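Local structure of putative dioxygenase (1H-3-hydroxy-4-oxoquinaldine 2,4-dioxygenase) (Mycobacteroides abscessus subsp. abscessus, 6RA3) at residues 177-180 with 181-184. The protein cleaves the quinolone ring of the Pseudomonas quinolone signal (PQS) with dioxygen, forming N-octanoylanthranilate and carbon monoxide. Numbering follows the deposited sequence.
Sequences FDMW and ARAG
Asp178 and Arg182 both set CG opposite their own backbone N (chi1 170° and 172°), and with Arg182 bent at chi3 the two side chains run side by side in the same direction, one helical turn apart. They illustrate the i to i+4 salt bridge at the start of helix 177-194. The guanidinium grips the carboxylate end-on with two nitrogens: NH1 of Arg182 reaches OD2 of Asp178 at 2.9 Å, and NH2 of Arg182 reaches OD1 of Asp178 at 3.0 Å. The fork is not coplanar, the two flat groups being turned 58° against each other. OD1 is met on its syn side but tilted from the carboxylate plane, and OD2 from farther above it. The sulfur of Met179 lies at the guanidinium edge and accepts a weak hydrogen bond, SD standing 3.5 Å from NH1 of Arg182. On another flank of the helix, the methyl CB of Ala181 sits over one face of the Phe177 ring, displaced toward its rim, in a CH-pi contact 3.9 Å from the ring centroid. Beneath these side chains the i to i+4 backbone hydrogen bonds of the helix continue, with Ala181 N bonded to Phe177 O at 2.7 Å and Gly184 N to Trp180 O at 3.1 Å. Trp144 meets the rings of both Phe177 and Trp180, while Phe177 also packs on Glu86 of the second subunit. Arg182 NE forms a further salt bridge with Asp68, so NE, NH1 and NH2 all have partners, and two carboxylates probably offset the charge of this buried arginine. Together these bonds probably hold the guanidinium in one rotation and link the first turns of the helix to the loop carrying Asp68.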
ATOM      1  N   PHE A 177       9.620  -1.316 -21.866  1.00 39.52           N
ATOM      2  CA  PHE A 177       9.701  -2.077 -23.105  1.00 33.97           C
ATOM      3  C   PHE A 177       9.356  -3.540 -22.878  1.00 32.60           C
ATOM      4  O   PHE A 177       8.587  -4.126 -23.652  1.00 24.63           O
ATOM      5  CB  PHE A 177      11.094  -1.941 -23.722  1.00 38.69           C
ATOM      6  CG  PHE A 177      11.335  -2.901 -24.846  1.00 39.99           C
ATOM      7  CD1 PHE A 177      10.747  -2.693 -26.075  1.00 38.20           C
ATOM      8  CD2 PHE A 177      12.106  -4.036 -24.654  1.00 36.06           C
ATOM      9  CE1 PHE A 177      10.951  -3.591 -27.123  1.00 37.41           C
ATOM     10  CE2 PHE A 177      12.320  -4.925 -25.682  1.00 41.43           C
ATOM     11  CZ  PHE A 177      11.740  -4.704 -26.924  1.00 41.00           C
ATOM     12  N   ASP A 178       9.858  -4.140 -21.791  1.00 28.19           N
ATOM     13  CA  ASP A 178       9.584  -5.560 -21.554  1.00 32.25           C
ATOM     14  C   ASP A 178       8.080  -5.886 -21.612  1.00 29.00           C
ATOM     15  O   ASP A 178       7.657  -6.846 -22.266  1.00 27.01           O
ATOM     16  CB  ASP A 178      10.171  -5.986 -20.207  1.00 32.88           C
ATOM     17  CG  ASP A 178       9.716  -7.373 -19.782  1.00 30.86           C
ATOM     18  OD1 ASP A 178      10.293  -8.365 -20.264  1.00 33.72           O
ATOM     19  OD2 ASP A 178       8.780  -7.491 -18.943  1.00 35.01           O
ATOM     20  N   MET A 179       7.260  -5.125 -20.907  1.00 28.05           N
ATOM     21  CA  MET A 179       5.857  -5.505 -20.813  1.00 26.57           C
ATOM     22  C   MET A 179       5.097  -5.080 -22.061  1.00 28.37           C
ATOM     23  O   MET A 179       4.209  -5.803 -22.518  1.00 26.76           O
ATOM     24  CB  MET A 179       5.198  -4.894 -19.563  1.00 31.00           C
ATOM     25  CG  MET A 179       3.826  -5.557 -19.209  1.00 25.10           C
ATOM     26  SD  MET A 179       3.913  -7.267 -18.844  1.00 30.59           S
ATOM     27  CE  MET A 179       4.558  -7.267 -17.145  1.00 36.68           C
ATOM     28  N   TRP A 180       5.425  -3.912 -22.610  1.00 25.68           N
ATOM     29  CA  TRP A 180       4.787  -3.467 -23.844  1.00 33.62           C
ATOM     30  C   TRP A 180       5.152  -4.353 -25.033  1.00 36.38           C
ATOM     31  O   TRP A 180       4.291  -4.664 -25.864  1.00 34.20           O
ATOM     32  CB  TRP A 180       5.154  -2.016 -24.098  1.00 39.39           C
ATOM     33  CG  TRP A 180       4.310  -1.144 -23.279  1.00 44.93           C
ATOM     34  CD1 TRP A 180       4.606  -0.616 -22.056  1.00 46.00           C
ATOM     35  CD2 TRP A 180       2.983  -0.723 -23.593  1.00 53.68           C
ATOM     36  NE1 TRP A 180       3.546   0.127 -21.596  1.00 48.13           N
ATOM     37  CE2 TRP A 180       2.534   0.075 -22.521  1.00 57.14           C
ATOM     38  CE3 TRP A 180       2.128  -0.942 -24.681  1.00 50.64           C
ATOM     39  CZ2 TRP A 180       1.268   0.656 -22.508  1.00 54.79           C
ATOM     40  CZ3 TRP A 180       0.877  -0.364 -24.667  1.00 56.77           C
ATOM     41  CH2 TRP A 180       0.455   0.425 -23.584  1.00 52.58           C
ATOM     42  N   ALA A 181       6.418  -4.764 -25.142  1.00 32.66           N
ATOM     43  CA  ALA A 181       6.781  -5.742 -26.164  1.00 35.75           C
ATOM     44  C   ALA A 181       6.001  -7.035 -25.968  1.00 30.88           C
ATOM     45  O   ALA A 181       5.473  -7.603 -26.933  1.00 31.44           O
ATOM     46  CB  ALA A 181       8.301  -6.000 -26.161  1.00 33.37           C
ATOM     47  N   ARG A 182       5.872  -7.503 -24.730  1.00 27.55           N
ATOM     48  CA  ARG A 182       5.174  -8.772 -24.500  1.00 32.15           C
ATOM     49  C   ARG A 182       3.699  -8.673 -24.877  1.00 33.23           C
ATOM     50  O   ARG A 182       3.127  -9.621 -25.432  1.00 27.98           O
ATOM     51  CB  ARG A 182       5.302  -9.212 -23.037  1.00 30.04           C
ATOM     52  CG  ARG A 182       4.439 -10.423 -22.651  1.00 33.60           C
ATOM     53  CD  ARG A 182       4.760 -10.884 -21.232  1.00 37.18           C
ATOM     54  NE  ARG A 182       6.194 -11.100 -21.095  1.00 35.61           N
ATOM     55  CZ  ARG A 182       7.045 -10.310 -20.445  1.00 36.85           C
ATOM     56  NH1 ARG A 182       6.627  -9.211 -19.803  1.00 32.43           N
ATOM     57  NH2 ARG A 182       8.343 -10.626 -20.448  1.00 34.60           N
ATOM     58  N   ALA A 183       3.066  -7.542 -24.554  1.00 33.50           N
ATOM     59  CA  ALA A 183       1.687  -7.305 -24.965  1.00 34.54           C
ATOM     60  C   ALA A 183       1.561  -7.420 -26.479  1.00 35.47           C
ATOM     61  O   ALA A 183       0.662  -8.099 -26.988  1.00 32.06           O
ATOM     62  CB  ALA A 183       1.234  -5.926 -24.496  1.00 29.88           C
ATOM     63  N   GLY A 184       2.467  -6.767 -27.206  1.00 34.26           N
ATOM     64  CA  GLY A 184       2.502  -6.838 -28.655  1.00 35.32           C
ATOM     65  C   GLY A 184       2.477  -8.262 -29.136  1.00 33.28           C
ATOM     66  O   GLY A 184       1.613  -8.631 -29.930  1.00 34.51           O
TER